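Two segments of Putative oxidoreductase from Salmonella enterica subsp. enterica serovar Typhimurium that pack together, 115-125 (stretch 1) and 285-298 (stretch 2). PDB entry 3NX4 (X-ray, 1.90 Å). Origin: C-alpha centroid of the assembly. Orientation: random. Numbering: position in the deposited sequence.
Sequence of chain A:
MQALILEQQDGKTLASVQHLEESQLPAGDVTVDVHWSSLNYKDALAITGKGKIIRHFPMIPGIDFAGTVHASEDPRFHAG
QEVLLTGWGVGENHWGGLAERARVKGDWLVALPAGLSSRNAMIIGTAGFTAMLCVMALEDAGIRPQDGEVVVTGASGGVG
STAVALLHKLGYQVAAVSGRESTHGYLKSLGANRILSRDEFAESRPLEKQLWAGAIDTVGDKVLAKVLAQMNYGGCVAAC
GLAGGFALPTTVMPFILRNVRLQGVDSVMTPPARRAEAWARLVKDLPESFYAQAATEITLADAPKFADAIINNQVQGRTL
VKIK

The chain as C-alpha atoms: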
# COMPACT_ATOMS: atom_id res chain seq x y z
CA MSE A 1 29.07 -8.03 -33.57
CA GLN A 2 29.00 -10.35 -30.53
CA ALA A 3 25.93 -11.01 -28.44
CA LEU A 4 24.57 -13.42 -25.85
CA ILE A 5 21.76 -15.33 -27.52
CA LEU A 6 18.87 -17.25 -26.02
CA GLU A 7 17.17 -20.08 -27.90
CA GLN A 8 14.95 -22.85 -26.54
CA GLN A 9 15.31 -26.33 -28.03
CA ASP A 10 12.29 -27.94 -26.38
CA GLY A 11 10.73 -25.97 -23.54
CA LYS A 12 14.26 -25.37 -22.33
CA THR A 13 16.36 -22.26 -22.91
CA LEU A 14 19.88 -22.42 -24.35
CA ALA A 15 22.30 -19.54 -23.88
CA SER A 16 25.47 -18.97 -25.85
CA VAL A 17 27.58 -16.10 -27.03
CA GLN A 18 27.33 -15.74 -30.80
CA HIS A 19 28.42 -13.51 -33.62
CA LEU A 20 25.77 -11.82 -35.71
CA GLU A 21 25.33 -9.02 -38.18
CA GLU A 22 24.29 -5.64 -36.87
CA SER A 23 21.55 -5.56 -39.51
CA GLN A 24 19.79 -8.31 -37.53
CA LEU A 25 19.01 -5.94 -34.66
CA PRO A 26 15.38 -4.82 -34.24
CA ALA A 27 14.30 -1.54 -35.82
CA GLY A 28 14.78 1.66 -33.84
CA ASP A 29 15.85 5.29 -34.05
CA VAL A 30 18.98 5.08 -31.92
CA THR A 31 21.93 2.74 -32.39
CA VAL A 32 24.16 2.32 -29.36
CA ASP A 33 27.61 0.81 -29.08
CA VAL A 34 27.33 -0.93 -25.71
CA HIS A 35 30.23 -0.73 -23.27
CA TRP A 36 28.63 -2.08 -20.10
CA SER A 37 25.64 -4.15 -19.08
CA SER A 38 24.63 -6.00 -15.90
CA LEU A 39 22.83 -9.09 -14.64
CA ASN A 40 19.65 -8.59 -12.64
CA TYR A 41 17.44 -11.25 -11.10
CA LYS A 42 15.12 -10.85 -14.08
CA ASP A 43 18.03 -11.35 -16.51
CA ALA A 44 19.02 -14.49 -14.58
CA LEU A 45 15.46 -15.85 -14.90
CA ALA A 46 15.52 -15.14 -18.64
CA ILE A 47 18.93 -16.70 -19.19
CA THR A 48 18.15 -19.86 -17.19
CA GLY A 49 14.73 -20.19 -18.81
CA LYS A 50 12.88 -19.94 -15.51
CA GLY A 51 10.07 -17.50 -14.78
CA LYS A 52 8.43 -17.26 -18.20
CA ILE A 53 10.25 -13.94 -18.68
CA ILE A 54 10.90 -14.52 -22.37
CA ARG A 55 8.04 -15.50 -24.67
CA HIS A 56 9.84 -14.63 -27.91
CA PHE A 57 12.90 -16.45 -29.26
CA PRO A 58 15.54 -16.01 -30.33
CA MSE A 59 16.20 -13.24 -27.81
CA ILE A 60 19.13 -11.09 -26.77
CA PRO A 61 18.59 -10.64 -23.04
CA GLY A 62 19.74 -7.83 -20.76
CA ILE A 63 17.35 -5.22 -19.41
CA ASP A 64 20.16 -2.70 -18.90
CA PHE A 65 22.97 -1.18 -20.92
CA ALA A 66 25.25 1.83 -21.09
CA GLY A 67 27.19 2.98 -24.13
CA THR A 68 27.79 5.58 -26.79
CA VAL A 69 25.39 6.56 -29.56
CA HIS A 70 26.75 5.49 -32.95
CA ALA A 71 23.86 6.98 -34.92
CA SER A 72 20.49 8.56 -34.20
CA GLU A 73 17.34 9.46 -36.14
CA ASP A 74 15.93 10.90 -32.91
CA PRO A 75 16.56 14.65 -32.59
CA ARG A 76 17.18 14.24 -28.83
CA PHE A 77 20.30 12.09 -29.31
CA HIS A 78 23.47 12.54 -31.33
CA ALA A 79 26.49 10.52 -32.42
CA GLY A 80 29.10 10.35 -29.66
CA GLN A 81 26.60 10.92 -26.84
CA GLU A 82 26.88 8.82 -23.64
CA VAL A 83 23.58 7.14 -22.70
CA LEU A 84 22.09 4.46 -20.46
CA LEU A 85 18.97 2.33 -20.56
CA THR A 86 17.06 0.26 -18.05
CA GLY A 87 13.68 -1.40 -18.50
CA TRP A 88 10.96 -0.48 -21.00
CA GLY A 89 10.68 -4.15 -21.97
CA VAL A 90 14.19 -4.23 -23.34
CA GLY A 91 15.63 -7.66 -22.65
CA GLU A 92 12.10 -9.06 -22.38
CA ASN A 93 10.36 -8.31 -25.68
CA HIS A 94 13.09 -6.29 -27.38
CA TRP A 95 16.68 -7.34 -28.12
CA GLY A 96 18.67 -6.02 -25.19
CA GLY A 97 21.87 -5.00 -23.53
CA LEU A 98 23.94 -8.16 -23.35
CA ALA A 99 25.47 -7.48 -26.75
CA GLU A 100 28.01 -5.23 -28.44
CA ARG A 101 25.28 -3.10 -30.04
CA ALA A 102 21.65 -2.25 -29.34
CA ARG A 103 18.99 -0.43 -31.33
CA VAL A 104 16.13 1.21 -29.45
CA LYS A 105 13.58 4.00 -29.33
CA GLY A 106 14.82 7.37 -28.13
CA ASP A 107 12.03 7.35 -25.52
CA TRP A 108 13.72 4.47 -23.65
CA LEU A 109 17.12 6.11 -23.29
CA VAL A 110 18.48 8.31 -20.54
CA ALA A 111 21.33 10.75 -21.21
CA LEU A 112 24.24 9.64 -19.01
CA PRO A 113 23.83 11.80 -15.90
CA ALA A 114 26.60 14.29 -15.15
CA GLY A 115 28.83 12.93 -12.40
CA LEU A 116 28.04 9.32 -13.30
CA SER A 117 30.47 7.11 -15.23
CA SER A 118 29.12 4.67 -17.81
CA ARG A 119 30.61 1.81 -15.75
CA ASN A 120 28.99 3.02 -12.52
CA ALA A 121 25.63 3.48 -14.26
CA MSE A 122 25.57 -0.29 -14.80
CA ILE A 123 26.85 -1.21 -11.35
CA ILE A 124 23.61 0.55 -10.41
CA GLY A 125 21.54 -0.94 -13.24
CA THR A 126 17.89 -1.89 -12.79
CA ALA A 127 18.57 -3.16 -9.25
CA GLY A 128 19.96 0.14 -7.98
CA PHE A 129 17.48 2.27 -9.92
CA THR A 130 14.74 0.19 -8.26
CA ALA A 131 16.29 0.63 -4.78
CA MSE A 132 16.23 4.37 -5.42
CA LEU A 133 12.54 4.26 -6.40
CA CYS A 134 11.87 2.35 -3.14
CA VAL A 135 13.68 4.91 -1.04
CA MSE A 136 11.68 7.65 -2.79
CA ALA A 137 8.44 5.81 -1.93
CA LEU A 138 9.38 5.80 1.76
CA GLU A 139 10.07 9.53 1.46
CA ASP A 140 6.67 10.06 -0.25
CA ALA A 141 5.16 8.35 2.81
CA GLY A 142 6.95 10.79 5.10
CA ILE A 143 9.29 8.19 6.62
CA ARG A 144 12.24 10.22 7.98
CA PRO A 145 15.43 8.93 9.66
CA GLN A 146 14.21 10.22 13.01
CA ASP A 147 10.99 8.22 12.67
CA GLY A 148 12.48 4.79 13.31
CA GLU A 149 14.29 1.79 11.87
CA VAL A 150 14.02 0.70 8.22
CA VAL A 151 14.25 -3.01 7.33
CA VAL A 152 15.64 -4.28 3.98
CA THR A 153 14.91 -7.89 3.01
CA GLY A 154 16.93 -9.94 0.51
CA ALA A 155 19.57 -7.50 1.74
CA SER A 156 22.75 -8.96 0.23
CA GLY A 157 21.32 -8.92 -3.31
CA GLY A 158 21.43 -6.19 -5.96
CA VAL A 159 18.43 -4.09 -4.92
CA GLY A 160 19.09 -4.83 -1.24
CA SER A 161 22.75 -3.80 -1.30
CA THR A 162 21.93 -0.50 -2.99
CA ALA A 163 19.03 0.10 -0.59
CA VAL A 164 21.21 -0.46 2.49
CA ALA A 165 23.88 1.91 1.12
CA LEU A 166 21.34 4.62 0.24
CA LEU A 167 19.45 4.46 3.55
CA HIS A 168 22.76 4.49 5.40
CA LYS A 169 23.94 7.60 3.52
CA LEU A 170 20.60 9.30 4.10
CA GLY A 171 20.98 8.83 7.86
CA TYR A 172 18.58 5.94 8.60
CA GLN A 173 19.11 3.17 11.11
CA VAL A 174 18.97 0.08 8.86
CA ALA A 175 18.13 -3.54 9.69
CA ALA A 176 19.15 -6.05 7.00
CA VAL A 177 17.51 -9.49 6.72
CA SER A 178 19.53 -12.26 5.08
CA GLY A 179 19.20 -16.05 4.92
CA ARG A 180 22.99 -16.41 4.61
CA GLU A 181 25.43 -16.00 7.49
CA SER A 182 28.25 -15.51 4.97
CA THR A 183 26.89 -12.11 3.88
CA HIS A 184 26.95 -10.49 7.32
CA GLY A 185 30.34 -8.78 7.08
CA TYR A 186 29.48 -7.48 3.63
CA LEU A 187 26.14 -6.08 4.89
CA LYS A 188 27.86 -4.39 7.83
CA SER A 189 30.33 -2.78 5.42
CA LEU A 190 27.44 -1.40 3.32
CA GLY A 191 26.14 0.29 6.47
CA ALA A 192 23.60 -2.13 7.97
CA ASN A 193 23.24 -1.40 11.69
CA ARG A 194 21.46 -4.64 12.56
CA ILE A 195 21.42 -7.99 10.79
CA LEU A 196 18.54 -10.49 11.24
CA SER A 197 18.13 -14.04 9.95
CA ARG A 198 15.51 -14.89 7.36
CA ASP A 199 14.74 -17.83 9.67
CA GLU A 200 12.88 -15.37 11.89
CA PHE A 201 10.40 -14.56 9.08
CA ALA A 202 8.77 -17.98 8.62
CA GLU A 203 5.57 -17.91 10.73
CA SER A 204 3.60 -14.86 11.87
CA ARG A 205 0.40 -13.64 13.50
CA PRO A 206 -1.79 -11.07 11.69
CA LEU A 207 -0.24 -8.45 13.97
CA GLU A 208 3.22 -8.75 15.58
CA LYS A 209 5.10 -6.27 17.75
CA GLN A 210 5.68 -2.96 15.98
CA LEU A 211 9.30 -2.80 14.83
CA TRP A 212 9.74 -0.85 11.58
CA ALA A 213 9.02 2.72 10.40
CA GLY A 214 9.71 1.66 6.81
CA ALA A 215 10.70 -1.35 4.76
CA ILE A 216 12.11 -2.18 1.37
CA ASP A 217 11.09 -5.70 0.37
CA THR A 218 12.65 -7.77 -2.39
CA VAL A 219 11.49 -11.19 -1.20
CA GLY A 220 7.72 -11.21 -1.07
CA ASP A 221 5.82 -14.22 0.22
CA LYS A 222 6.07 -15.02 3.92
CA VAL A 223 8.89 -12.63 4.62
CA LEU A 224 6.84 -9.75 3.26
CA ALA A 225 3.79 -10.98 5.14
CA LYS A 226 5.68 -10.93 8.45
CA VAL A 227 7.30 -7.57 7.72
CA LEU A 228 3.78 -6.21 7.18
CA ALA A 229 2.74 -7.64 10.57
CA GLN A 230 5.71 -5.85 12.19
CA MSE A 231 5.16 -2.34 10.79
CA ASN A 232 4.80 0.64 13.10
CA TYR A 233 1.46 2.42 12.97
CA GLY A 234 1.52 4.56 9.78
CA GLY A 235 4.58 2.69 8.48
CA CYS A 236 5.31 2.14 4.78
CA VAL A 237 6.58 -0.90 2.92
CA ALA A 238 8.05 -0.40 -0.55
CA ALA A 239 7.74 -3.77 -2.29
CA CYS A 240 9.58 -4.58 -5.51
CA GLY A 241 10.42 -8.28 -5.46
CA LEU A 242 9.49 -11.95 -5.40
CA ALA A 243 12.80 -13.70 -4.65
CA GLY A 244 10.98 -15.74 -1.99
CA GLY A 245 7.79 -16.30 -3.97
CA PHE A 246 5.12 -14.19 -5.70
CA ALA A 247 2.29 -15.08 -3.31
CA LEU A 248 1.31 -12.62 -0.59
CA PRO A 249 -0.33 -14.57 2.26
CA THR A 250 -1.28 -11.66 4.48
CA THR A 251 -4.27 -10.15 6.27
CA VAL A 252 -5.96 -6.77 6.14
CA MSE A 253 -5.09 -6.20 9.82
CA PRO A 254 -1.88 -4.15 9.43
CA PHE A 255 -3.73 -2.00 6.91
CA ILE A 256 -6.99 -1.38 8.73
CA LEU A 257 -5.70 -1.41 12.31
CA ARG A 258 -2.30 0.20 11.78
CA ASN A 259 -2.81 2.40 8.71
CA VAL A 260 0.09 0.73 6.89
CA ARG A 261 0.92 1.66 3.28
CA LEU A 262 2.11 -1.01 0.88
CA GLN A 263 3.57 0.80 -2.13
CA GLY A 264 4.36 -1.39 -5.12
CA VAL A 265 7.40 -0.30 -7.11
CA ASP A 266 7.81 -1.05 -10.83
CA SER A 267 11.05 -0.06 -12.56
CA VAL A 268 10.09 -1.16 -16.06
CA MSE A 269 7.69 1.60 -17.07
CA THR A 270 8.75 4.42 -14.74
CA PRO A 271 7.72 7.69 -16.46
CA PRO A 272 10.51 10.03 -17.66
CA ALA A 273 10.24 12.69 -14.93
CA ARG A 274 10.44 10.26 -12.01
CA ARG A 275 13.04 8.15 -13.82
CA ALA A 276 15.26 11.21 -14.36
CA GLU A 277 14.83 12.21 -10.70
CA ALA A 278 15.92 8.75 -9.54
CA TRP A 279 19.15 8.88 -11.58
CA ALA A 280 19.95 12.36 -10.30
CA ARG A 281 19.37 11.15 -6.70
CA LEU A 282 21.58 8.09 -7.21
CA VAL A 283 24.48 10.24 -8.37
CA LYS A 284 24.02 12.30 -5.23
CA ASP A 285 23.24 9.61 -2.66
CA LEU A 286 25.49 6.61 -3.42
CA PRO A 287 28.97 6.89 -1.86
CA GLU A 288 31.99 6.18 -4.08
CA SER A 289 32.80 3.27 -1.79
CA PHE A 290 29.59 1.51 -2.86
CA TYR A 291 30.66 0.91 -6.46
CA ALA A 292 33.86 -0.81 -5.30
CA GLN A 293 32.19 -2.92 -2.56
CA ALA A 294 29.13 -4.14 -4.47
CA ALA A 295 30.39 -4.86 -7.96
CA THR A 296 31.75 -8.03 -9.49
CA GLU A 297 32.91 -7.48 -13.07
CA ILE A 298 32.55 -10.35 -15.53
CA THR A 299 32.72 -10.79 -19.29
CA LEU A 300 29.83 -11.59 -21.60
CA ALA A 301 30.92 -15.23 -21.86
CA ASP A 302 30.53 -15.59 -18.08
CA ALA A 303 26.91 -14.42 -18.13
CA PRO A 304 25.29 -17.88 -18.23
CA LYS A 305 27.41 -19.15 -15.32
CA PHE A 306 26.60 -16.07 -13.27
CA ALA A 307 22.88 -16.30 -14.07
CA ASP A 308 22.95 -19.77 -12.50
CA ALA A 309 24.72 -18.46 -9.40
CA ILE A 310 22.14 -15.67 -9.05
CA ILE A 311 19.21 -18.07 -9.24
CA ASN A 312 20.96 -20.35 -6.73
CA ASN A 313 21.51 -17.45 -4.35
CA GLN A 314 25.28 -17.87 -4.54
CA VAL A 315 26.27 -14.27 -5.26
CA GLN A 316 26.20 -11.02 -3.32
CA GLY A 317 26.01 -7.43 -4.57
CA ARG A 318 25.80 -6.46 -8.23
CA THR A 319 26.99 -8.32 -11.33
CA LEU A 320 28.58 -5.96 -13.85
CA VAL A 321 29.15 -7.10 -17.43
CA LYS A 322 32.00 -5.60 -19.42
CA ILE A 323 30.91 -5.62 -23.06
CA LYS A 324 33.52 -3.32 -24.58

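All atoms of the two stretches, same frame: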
# COMPACT_ATOMS: atom_id res chain seq x y z
N GLY A 115 28.31 13.49 -13.63
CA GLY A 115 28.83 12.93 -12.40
C GLY A 115 28.78 11.41 -12.34
O GLY A 115 29.32 10.81 -11.42
N LEU A 116 28.14 10.78 -13.32
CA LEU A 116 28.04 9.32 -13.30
C LEU A 116 28.79 8.70 -14.47
O LEU A 116 28.51 9.02 -15.63
CB LEU A 116 26.56 8.90 -13.35
CG LEU A 116 26.25 7.42 -13.10
CD1 LEU A 116 26.68 7.02 -11.69
CD2 LEU A 116 24.76 7.14 -13.31
N SER A 117 29.73 7.80 -14.18
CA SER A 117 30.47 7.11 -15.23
C SER A 117 29.57 6.05 -15.86
O SER A 117 28.66 5.55 -15.24
CB SER A 117 31.75 6.47 -14.69
OG SER A 117 31.46 5.26 -14.00
N SER A 118 29.85 5.72 -17.11
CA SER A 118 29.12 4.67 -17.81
C SER A 118 29.22 3.35 -17.04
O SER A 118 28.23 2.62 -16.90
CB SER A 118 29.69 4.53 -19.24
OG SER A 118 28.97 3.58 -20.00
N ARG A 119 30.40 3.04 -16.51
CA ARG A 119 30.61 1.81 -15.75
C ARG A 119 29.77 1.81 -14.46
O ARG A 119 29.12 0.81 -14.13
CB ARG A 119 32.11 1.61 -15.43
CG ARG A 119 32.42 0.29 -14.70
CD ARG A 119 33.92 0.14 -14.41
NE ARG A 119 34.24 -1.18 -13.88
CZ ARG A 119 34.29 -1.49 -12.59
NH1 ARG A 119 34.04 -0.56 -11.67
NH2 ARG A 119 34.60 -2.72 -12.20
N ASN A 120 29.77 2.92 -13.75
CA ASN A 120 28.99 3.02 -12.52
C ASN A 120 27.48 2.99 -12.75
O ASN A 120 26.74 2.51 -11.89
CB ASN A 120 29.40 4.23 -11.70
CG ASN A 120 30.74 4.02 -11.00
OD1 ASN A 120 31.21 2.90 -10.90
ND2 ASN A 120 31.35 5.10 -10.54
N ALA A 121 27.05 3.48 -13.91
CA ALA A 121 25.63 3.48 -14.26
C ALA A 121 25.10 2.05 -14.29
O ALA A 121 23.94 1.80 -13.96
CB ALA A 121 25.42 4.15 -15.63
N MSE A 122 25.97 1.12 -14.68
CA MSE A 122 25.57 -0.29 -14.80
C MSE A 122 25.81 -1.09 -13.51
O MSE A 122 25.11 -2.07 -13.26
CB MSE A 122 26.27 -0.94 -15.99
CG MSE A 122 25.72 -0.46 -17.35
SE MSE A 122 23.84 -0.94 -17.49
CE MSE A 122 23.02 0.81 -17.14
N ILE A 123 26.77 -0.67 -12.70
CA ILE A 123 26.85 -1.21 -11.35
C ILE A 123 25.51 -0.94 -10.65
O ILE A 123 24.99 -1.79 -9.93
CB ILE A 123 28.03 -0.63 -10.55
CG1 ILE A 123 29.36 -1.09 -11.19
CG2 ILE A 123 27.95 -1.07 -9.06
CD1 ILE A 123 30.59 -0.54 -10.52
N ILE A 124 24.95 0.24 -10.89
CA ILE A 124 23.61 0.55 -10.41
C ILE A 124 22.57 -0.32 -11.12
O ILE A 124 21.92 -1.16 -10.49
CB ILE A 124 23.28 2.04 -10.58
CG1 ILE A 124 24.21 2.89 -9.71
CG2 ILE A 124 21.80 2.32 -10.22
CD1 ILE A 124 24.19 4.37 -10.09
N GLY A 125 22.43 -0.12 -12.43
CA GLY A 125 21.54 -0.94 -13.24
C GLY A 125 20.08 -0.86 -12.78
O GLY A 125 19.70 0.03 -12.03
N ASP A 285 23.40 10.33 -3.92
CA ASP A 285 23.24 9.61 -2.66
C ASP A 285 24.06 8.32 -2.48
O ASP A 285 24.19 7.84 -1.35
CB ASP A 285 21.75 9.35 -2.39
CG ASP A 285 20.99 10.63 -2.11
OD1 ASP A 285 21.64 11.63 -1.74
OD2 ASP A 285 19.75 10.65 -2.26
N LEU A 286 24.60 7.76 -3.56
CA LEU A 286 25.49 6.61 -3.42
C LEU A 286 26.93 7.05 -3.20
O LEU A 286 27.49 7.78 -4.01
CB LEU A 286 25.44 5.70 -4.64
CG LEU A 286 24.35 4.64 -4.78
CD1 LEU A 286 24.62 3.81 -6.02
CD2 LEU A 286 24.31 3.74 -3.54
N PRO A 287 27.55 6.59 -2.10
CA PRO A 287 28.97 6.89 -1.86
C PRO A 287 29.87 6.18 -2.87
O PRO A 287 29.51 5.11 -3.35
CB PRO A 287 29.21 6.33 -0.46
CG PRO A 287 28.18 5.26 -0.28
CD PRO A 287 26.97 5.74 -1.05
N GLU A 288 31.02 6.78 -3.18
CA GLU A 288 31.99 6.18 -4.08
C GLU A 288 32.35 4.76 -3.65
O GLU A 288 32.55 3.87 -4.47
CB GLU A 288 33.26 7.04 -4.14
CG GLU A 288 34.50 6.29 -4.59
CD GLU A 288 34.36 5.70 -5.99
OE1 GLU A 288 33.96 6.45 -6.91
OE2 GLU A 288 34.64 4.49 -6.15
N SER A 289 32.43 4.56 -2.34
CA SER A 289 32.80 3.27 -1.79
C SER A 289 31.85 2.16 -2.23
O SER A 289 32.24 0.99 -2.28
CB SER A 289 32.87 3.34 -0.27
OG SER A 289 31.59 3.55 0.29
N PHE A 290 30.60 2.51 -2.53
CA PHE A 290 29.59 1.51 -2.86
C PHE A 290 29.95 0.74 -4.13
O PHE A 290 29.84 -0.48 -4.20
CB PHE A 290 28.20 2.14 -3.03
CG PHE A 290 27.20 1.21 -3.65
CD1 PHE A 290 26.55 0.27 -2.87
CD2 PHE A 290 26.92 1.27 -5.00
CE1 PHE A 290 25.64 -0.60 -3.43
CE2 PHE A 290 26.01 0.40 -5.57
CZ PHE A 290 25.37 -0.53 -4.78
N TYR A 291 30.36 1.48 -5.15
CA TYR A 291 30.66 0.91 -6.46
C TYR A 291 31.78 -0.14 -6.37
O TYR A 291 31.71 -1.20 -6.99
CB TYR A 291 31.02 2.02 -7.46
CG TYR A 291 29.94 3.08 -7.60
CD1 TYR A 291 28.82 2.85 -8.38
CD2 TYR A 291 30.04 4.30 -6.94
CE1 TYR A 291 27.83 3.82 -8.51
CE2 TYR A 291 29.06 5.27 -7.06
CZ TYR A 291 27.95 5.03 -7.84
OH TYR A 291 26.96 6.00 -7.98
N ALA A 292 32.79 0.16 -5.57
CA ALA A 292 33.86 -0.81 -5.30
C ALA A 292 33.39 -2.03 -4.49
O ALA A 292 33.74 -3.17 -4.81
CB ALA A 292 35.02 -0.11 -4.61
N GLN A 293 32.61 -1.81 -3.44
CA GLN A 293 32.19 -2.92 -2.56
C GLN A 293 31.20 -3.89 -3.21
O GLN A 293 31.25 -5.09 -2.97
CB GLN A 293 31.54 -2.38 -1.28
CG GLN A 293 32.49 -1.65 -0.35
CD GLN A 293 31.78 -1.06 0.86
OE1 GLN A 293 30.55 -0.96 0.88
NE2 GLN A 293 32.54 -0.66 1.87
N ALA A 294 30.27 -3.37 -4.01
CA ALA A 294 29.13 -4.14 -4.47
C ALA A 294 29.36 -4.88 -5.78
O ALA A 294 28.72 -5.89 -6.07
CB ALA A 294 27.92 -3.24 -4.61
N ALA A 295 30.27 -4.36 -6.60
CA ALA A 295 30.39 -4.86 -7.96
C ALA A 295 31.30 -6.07 -8.12
O ALA A 295 32.37 -6.15 -7.53
CB ALA A 295 30.85 -3.74 -8.88
N THR A 296 30.86 -7.02 -8.95
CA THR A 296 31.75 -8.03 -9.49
C THR A 296 31.70 -7.93 -11.00
O THR A 296 30.63 -8.06 -11.60
CB THR A 296 31.34 -9.44 -9.05
OG1 THR A 296 31.36 -9.52 -7.63
CG2 THR A 296 32.30 -10.48 -9.62
N GLU A 297 32.86 -7.67 -11.62
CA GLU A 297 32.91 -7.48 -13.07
C GLU A 297 33.20 -8.79 -13.79
O GLU A 297 34.16 -9.48 -13.48
CB GLU A 297 33.98 -6.45 -13.44
CG GLU A 297 34.09 -6.21 -14.94
CD GLU A 297 35.18 -5.21 -15.29
OE1 GLU A 297 35.24 -4.14 -14.63
OE2 GLU A 297 35.97 -5.49 -16.21
N ILE A 298 32.36 -9.13 -14.76
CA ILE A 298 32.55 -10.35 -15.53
C ILE A 298 32.52 -10.01 -17.01
O ILE A 298 32.22 -8.87 -17.38
CB ILE A 298 31.44 -11.37 -15.25
CG1 ILE A 298 30.09 -10.87 -15.80
CG2 ILE A 298 31.33 -11.63 -13.75
CD1 ILE A 298 28.98 -11.89 -15.70
O HOH W 1 33.90 4.79 -9.11

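This is a small, mostly apolar helix-to-helix-and-strand contact, built around Tyr291 and Ile123 and closed at one edge by a salt bridge. The helices cross at 67° with their axes 10.3 Å apart. Tyr291, pointing toward stretch 1, gives up the most area. Asn120 lies over one face of its ring, with CG 3.5 Å from Tyr291 CD1, while Ile123 and Ile124 meet the ring at its edge; Ile124 CG1 sits 3.9 Å from Tyr291 CE1. One aromatic side chain thus serves three residues spaced i, i+3 and i+4 along one helix.

Ile123, in the m,t rotamer, sends CD1 to within 3.6 Å of Ala295 CB. The small alanine lies where stretch 2 leaves its helix, and here the backbones come nearest, Ile123 CA to Ala295 CA at 6.1 Å. Ile124 starts sideways but reaches Leu286, CG1 to CD1 at 3.8 Å.

Polar groups work at the margin. With chi1 to chi3 all t, Arg119 places NE 3.2 Å and NH2 2.9 Å from Glu297 OE1, a salt bridge in which one carboxylate oxygen, near the guanidinium plane, accepts two hydrogen bonds. The oxygen O of water 1 accepts from Asn120 ND2 at 2.9 Å and donates to Glu288 OE1 at 2.8 Å, although the glutamate is poorly ordered. Within stretch 1, Ser117 OG caps the helix by accepting from Asn120 N at 2.9 Å.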